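Local coordinates for protein purine nucleoside phosphorylase (Schistosoma mansoni, PDB 6BHB) that catalyses the reversible phosphorolysis of purine nucleosides such as inosine and guanosine, releasing the free base and ribose 1-phosphate, at residues 120-125 against 217-222; 192-197 against 221-226. One frame throughout, in Å; residues are numbered along the deposited sequence.

Contact 1. Residues 120-125 against 217-222. With DS1 (2-aminopyrimidin-5-ol), chain J.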
loop_
_atom_site.group_PDB
_atom_site.type_symbol
_atom_site.label_atom_id
_atom_site.label_comp_id
_atom_site.label_asym_id
_atom_site.label_seq_id
_atom_site.Cartn_x
_atom_site.Cartn_y
_atom_site.Cartn_z
ATOM N N GLY A 120 6.659 -8.629 16.669
ATOM C CA GLY A 120 7.130 -7.635 17.611
ATOM C C GLY A 120 6.007 -7.122 18.495
ATOM O O GLY A 120 4.851 -7.049 18.088
ATOM N N GLY A 121 6.366 -6.769 19.731
ATOM C CA GLY A 121 5.401 -6.264 20.687
ATOM C C GLY A 121 5.265 -4.755 20.612
ATOM O O GLY A 121 6.262 -4.029 20.646
ATOM N N ILE A 122 4.022 -4.291 20.507
ATOM C CA ILE A 122 3.694 -2.869 20.542
ATOM C C ILE A 122 3.063 -2.486 21.877
ATOM O O ILE A 122 3.459 -1.503 22.502
ATOM C CB ILE A 122 2.768 -2.486 19.365
ATOM C CG1 ILE A 122 3.428 -2.808 18.017
ATOM C CG2 ILE A 122 2.383 -1.009 19.435
ATOM C CD1 ILE A 122 4.692 -2.011 17.716
ATOM N N ASN A 123 2.069 -3.253 22.322
ATOM C CA ASN A 123 1.448 -3.005 23.615
ATOM C C ASN A 123 2.493 -3.084 24.721
ATOM O O ASN A 123 3.342 -3.980 24.735
ATOM C CB ASN A 123 0.328 -4.019 23.860
ATOM C CG ASN A 123 -0.461 -3.730 25.124
ATOM O OD1 ASN A 123 0.108 -3.503 26.191
ATOM N ND2 ASN A 123 -1.784 -3.734 25.005
ATOM N N ARG A 124 2.430 -2.135 25.657
ATOM C CA ARG A 124 3.458 -2.042 26.687
ATOM C C ARG A 124 3.396 -3.191 27.685
ATOM O O ARG A 124 4.380 -3.431 28.392
ATOM C CB ARG A 124 3.344 -0.707 27.423
ATOM C CG ARG A 124 3.838 0.479 26.611
ATOM C CD ARG A 124 3.778 1.771 27.409
ATOM N NE ARG A 124 4.128 2.933 26.597
ATOM C CZ ARG A 124 5.369 3.364 26.383
ATOM N NH1 ARG A 124 6.405 2.733 26.919
ATOM N NH2 ARG A 124 5.575 4.433 25.625
ATOM N N LYS A 125 2.274 -3.903 27.764
ATOM C CA LYS A 125 2.164 -5.044 28.665
ATOM C C LYS A 125 2.825 -6.301 28.112
ATOM O O LYS A 125 2.823 -7.331 28.795
ATOM C CB LYS A 125 0.691 -5.331 28.968
ATOM N N ASP A 217 -1.459 -4.120 18.849
ATOM C CA ASP A 217 -0.781 -4.798 19.947
ATOM C C ASP A 217 0.491 -5.517 19.519
ATOM O O ASP A 217 1.438 -5.593 20.310
ATOM C CB ASP A 217 -1.724 -5.809 20.612
ATOM C CG ASP A 217 -2.937 -5.147 21.238
ATOM O OD1 ASP A 217 -2.766 -4.404 22.229
ATOM O OD2 ASP A 217 -4.063 -5.376 20.746
ATOM N N VAL A 218 0.538 -6.052 18.297
ATOM C CA VAL A 218 1.723 -6.729 17.780
ATOM C C VAL A 218 1.821 -6.437 16.289
ATOM O O VAL A 218 0.853 -6.013 15.654
ATOM C CB VAL A 218 1.693 -8.259 18.036
ATOM C CG1 VAL A 218 1.413 -8.558 19.504
ATOM C CG2 VAL A 218 0.662 -8.948 17.152
ATOM N N VAL A 219 3.005 -6.675 15.722
ATOM C CA VAL A 219 3.255 -6.445 14.302
ATOM C C VAL A 219 4.116 -7.576 13.754
ATOM O O VAL A 219 5.086 -8.003 14.392
ATOM C CB VAL A 219 3.930 -5.075 14.058
ATOM C CG1 VAL A 219 5.208 -4.938 14.881
ATOM C CG2 VAL A 219 4.211 -4.868 12.577
ATOM N N GLY A 220 3.767 -8.052 12.557
ATOM C CA GLY A 220 4.509 -9.109 11.901
ATOM C C GLY A 220 4.335 -9.042 10.396
ATOM O O GLY A 220 3.622 -8.182 9.874
ATOM N N MET A 221 4.991 -9.978 9.696
ATOM C CA MET A 221 5.053 -9.965 8.235
ATOM C C MET A 221 4.362 -11.166 7.590
ATOM O O MET A 221 4.689 -11.513 6.450
ATOM C CB MET A 221 6.509 -9.918 7.759
ATOM C CG MET A 221 7.379 -8.850 8.401
ATOM S SD MET A 221 9.103 -8.992 7.878
ATOM C CE MET A 221 9.883 -7.773 8.934
ATOM N N SER A 222 3.423 -11.814 8.274
ATOM C CA SER A 222 2.795 -13.013 7.720
ATOM C C SER A 222 1.379 -13.148 8.270
ATOM O O SER A 222 0.815 -12.200 8.823
ATOM C CB SER A 222 3.635 -14.255 8.043
ATOM O OG SER A 222 3.581 -14.551 9.429
HETATM C C3 DS1 J . 8.920 -9.929 13.260
HETATM C C2 DS1 J . 8.612 -8.639 12.984
HETATM C C1 DS1 J . 8.955 -7.661 13.863
HETATM O O DS1 J . 7.928 -8.333 11.794
HETATM N N1 DS1 J . 9.597 -7.970 14.979
HETATM N N2 DS1 J . 9.561 -10.233 14.375
HETATM C C DS1 J . 9.908 -9.261 15.250
HETATM N N DS1 J . 10.614 -9.603 16.475
#
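Asn-123 and Asp-217 lie side by side with their polar ends pointing the same way, the amide and carboxylate nearly coplanar at 26°. Asn-123 ND2 gives a nearly straight hydrogen bond of 3.0 Å to Asp-217 OD1, meeting it close to the C-O axis and in the amide's own plane. With CG anti to the backbone N (chi1 -174°), the Asn-123 amide can also turn OD1 back to Lys-125 N at 2.7 Å, an Asx turn that fixes the amide from both ends. The second carboxylate oxygen, Asp-217 OD2, is held by Val-193 N. Asp-217 O takes two backbone donors from the same face of its plane: Ile-122 N at 2.9 Å and Asn-123 N at 3.1 Å.

Just before this turn, Gly-120 and Gly-121 run antiparallel to Val-219 and Val-218. The first pair is hydrogen-bonded, with Gly-120 N to Val-219 O at 2.8 Å, the second non-hydrogen-bonded. Ile-122 CD1 reaches across to Val-219 CG1 at 4.1 Å. The bare Gly-120 leaves room for 2-aminopyrimidin-5-ol, whose N1 lies 3.5 Å from Gly-120 N. This antiparallel pair, with an Asx turn at its end, thus borders what is probably the purine site.

Ile-122 and Val-219 both pack on helix 205-213. Strand 218-220 lies in the mixed sheet between antiparallel 112-121 and parallel 189-196.

Contact 2. Residues 192-197 against 221-226. With DS1 (2-aminopyrimidin-5-ol), chain J.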
loop_
_atom_site.group_PDB
_atom_site.type_symbol
_atom_site.label_atom_id
_atom_site.label_comp_id
_atom_site.label_asym_id
_atom_site.label_seq_id
_atom_site.Cartn_x
_atom_site.Cartn_y
_atom_site.Cartn_z
ATOM N N GLY A 192 -4.725 -9.856 21.487
ATOM C CA GLY A 192 -4.426 -8.562 20.901
ATOM C C GLY A 192 -4.682 -8.518 19.410
ATOM O O GLY A 192 -5.063 -9.512 18.783
ATOM N N VAL A 193 -4.448 -7.331 18.850
ATOM C CA VAL A 193 -4.688 -7.038 17.441
ATOM C C VAL A 193 -3.361 -7.094 16.698
ATOM O O VAL A 193 -2.361 -6.520 17.149
ATOM C CB VAL A 193 -5.357 -5.661 17.273
ATOM C CG1 VAL A 193 -5.490 -5.294 15.801
ATOM C CG2 VAL A 193 -6.718 -5.644 17.955
ATOM N N TYR A 194 -3.356 -7.763 15.548
ATOM C CA TYR A 194 -2.146 -8.007 14.770
ATOM C C TYR A 194 -2.103 -7.056 13.577
ATOM O O TYR A 194 -3.036 -7.025 12.769
ATOM C CB TYR A 194 -2.119 -9.465 14.310
ATOM C CG TYR A 194 -0.926 -9.890 13.476
ATOM C CD1 TYR A 194 0.153 -10.550 14.054
ATOM C CD2 TYR A 194 -0.898 -9.671 12.105
ATOM C CE1 TYR A 194 1.236 -10.959 13.291
ATOM C CE2 TYR A 194 0.179 -10.075 11.334
ATOM C CZ TYR A 194 1.241 -10.720 11.929
ATOM O OH TYR A 194 2.310 -11.121 11.157
ATOM N N ALA A 195 -1.023 -6.285 13.470
ATOM C CA ALA A 195 -0.798 -5.410 12.327
ATOM C C ALA A 195 0.096 -6.117 11.315
ATOM O O ALA A 195 1.125 -6.694 11.685
ATOM C CB ALA A 195 -0.159 -4.091 12.762
ATOM N N PHE A 196 -0.300 -6.068 10.044
ATOM C CA PHE A 196 0.419 -6.733 8.960
ATOM C C PHE A 196 1.342 -5.721 8.287
ATOM O O PHE A 196 0.877 -4.814 7.588
ATOM C CB PHE A 196 -0.573 -7.338 7.966
ATOM C CG PHE A 196 0.066 -8.076 6.811
ATOM C CD1 PHE A 196 1.382 -8.510 6.866
ATOM C CD2 PHE A 196 -0.667 -8.334 5.662
ATOM C CE1 PHE A 196 1.952 -9.185 5.797
ATOM C CE2 PHE A 196 -0.104 -9.007 4.594
ATOM C CZ PHE A 196 1.207 -9.432 4.661
ATOM N N ASN A 197 2.646 -5.875 8.511
ATOM C CA ASN A 197 3.677 -5.103 7.823
ATOM C C ASN A 197 4.245 -5.957 6.697
ATOM O O ASN A 197 4.778 -7.043 6.948
ATOM C CB ASN A 197 4.779 -4.685 8.800
ATOM C CG ASN A 197 6.055 -4.247 8.098
ATOM O OD1 ASN A 197 6.021 -3.635 7.030
ATOM N ND2 ASN A 197 7.192 -4.563 8.706
ATOM N N MET A 221 4.991 -9.978 9.696
ATOM C CA MET A 221 5.053 -9.965 8.235
ATOM C C MET A 221 4.362 -11.166 7.590
ATOM O O MET A 221 4.689 -11.513 6.450
ATOM C CB MET A 221 6.509 -9.918 7.759
ATOM C CG MET A 221 7.379 -8.850 8.401
ATOM S SD MET A 221 9.103 -8.992 7.878
ATOM C CE MET A 221 9.883 -7.773 8.934
ATOM N N SER A 222 3.423 -11.814 8.274
ATOM C CA SER A 222 2.795 -13.013 7.720
ATOM C C SER A 222 1.379 -13.148 8.270
ATOM O O SER A 222 0.815 -12.200 8.823
ATOM C CB SER A 222 3.635 -14.255 8.043
ATOM O OG SER A 222 3.581 -14.551 9.429
ATOM N N THR A 223 0.798 -14.335 8.076
ATOM C CA THR A 223 -0.437 -14.773 8.727
ATOM C C THR A 223 -1.697 -14.181 8.101
ATOM O O THR A 223 -2.618 -14.928 7.755
ATOM C CB THR A 223 -0.386 -14.452 10.227
ATOM O OG1 THR A 223 0.731 -15.129 10.819
ATOM C CG2 THR A 223 -1.659 -14.917 10.930
ATOM N N VAL A 224 -1.767 -12.855 7.955
ATOM C CA VAL A 224 -3.002 -12.225 7.473
ATOM C C VAL A 224 -3.397 -12.743 6.098
ATOM O O VAL A 224 -4.591 -12.987 5.871
ATOM C CB VAL A 224 -2.880 -10.701 7.533
ATOM C CG1 VAL A 224 -3.968 -10.019 6.697
ATOM C CG2 VAL A 224 -2.968 -10.230 8.977
ATOM N N PRO A 225 -2.485 -12.916 5.135
ATOM C CA PRO A 225 -2.915 -13.445 3.827
ATOM C C PRO A 225 -3.556 -14.820 3.910
ATOM O O PRO A 225 -4.592 -15.052 3.274
ATOM C CB PRO A 225 -1.611 -13.467 3.017
ATOM C CG PRO A 225 -0.755 -12.418 3.656
ATOM C CD PRO A 225 -1.075 -12.493 5.121
ATOM N N GLU A 226 -2.970 -15.741 4.680
ATOM C CA GLU A 226 -3.558 -17.072 4.810
ATOM C C GLU A 226 -4.894 -17.016 5.543
ATOM O O GLU A 226 -5.832 -17.740 5.194
ATOM C CB GLU A 226 -2.597 -18.012 5.541
ATOM C CG GLU A 226 -1.216 -18.140 4.919
ATOM C CD GLU A 226 -0.236 -17.116 5.460
ATOM O OE1 GLU A 226 -0.438 -15.910 5.215
ATOM O OE2 GLU A 226 0.729 -17.516 6.147
HETATM C C3 DS1 J . 8.920 -9.929 13.260
HETATM C C2 DS1 J . 8.612 -8.639 12.984
HETATM C C1 DS1 J . 8.955 -7.661 13.863
HETATM O O DS1 J . 7.928 -8.333 11.794
HETATM N N1 DS1 J . 9.597 -7.970 14.979
HETATM N N2 DS1 J . 9.561 -10.233 14.375
HETATM C C DS1 J . 9.908 -9.261 15.250
HETATM N N DS1 J . 10.614 -9.603 16.475
HETATM O O HOH W 1 4.620 -12.689 12.059
#
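Tyr-194 OH accepts a hydrogen bond from Ser-222 N (3.2 Å, 168° at the hydrogen), the strand's hydroxyl thus holding the turn that leads into helix 224-232. Ser-222 O also lies 3.0 Å from Tyr-194 OH. A water in the plane of the tyrosine ring, at its edge, hydrogen-bonds to the same OH at 2.9 Å and more weakly to Ser-222 OG. Nearer the backbone, CD2 of the same ring touches Val-224 CG2.

Phe-196, two residues along the strand, packs beside it on the start of the helix. Met-221 C, Val-224 CB and Pro-225 CG all approach its ring from the same side: CE1 is 3.6 Å from Met-221 C, CD2 meets Val-224 CB, and CE2 lies 3.6 Å from Pro-225 CG. The two aromatic residues share a side of the strand, and with CG anti to the backbone N (chi1 180° and -179°) both rings reach out to the turn and helix.

At the strand's end Asn-197 and Met-221 run side by side. Asn-197 O receives a CA-H...O contact from Met-221 CA at 3.2 Å. Met-221 CG lies 3.5 Å from the O atom of 2-aminopyrimidin-5-ol, and the chain, extended beyond CG, brings CE equally near.

Further out, Asn-197 ND2 is tied to Thr-201 O. Thr-223 stands at the N-cap position without a side-chain capping bond; its OG1 is instead bonded to Asn-117 and Ser-222 OG. Phe-161 of a second subunit packs on Met-221.

Apolar contacts seat the start of the helix, whereas polar partners of the turn include the tyrosine hydroxyl, a water, Asn-117 and Val-224 N, which bonds to Ser-222 O. Hydroxyl-to-amide bond and ring packing together join the turn to strand 189-196, next to the ligand-touching methionine.

In the fold
Contacts 1 and 2 have centres 10 Å apart, both reach the same mixed sheet, and they share Met-221 and Ser-222. Along the chain strand 112-121 comes first, then strand 189-196 and, after helix 205-213, strand 218-220, which passes through a short turn into helix 224-232. Strand 218-220 is the common element: contact 1 pairs it with strand 112-121, and contact 2 fits the turn and helix that follow it against strand 189-196. Gly-220 O to Asn-197 N, 2.9 Å apart, probably forms a hydrogen bond joining the two. Both contacts touch 2-aminopyrimidin-5-ol, also bound by Asn-245, consistent with a probable base-binding region built at neighbouring strand ends.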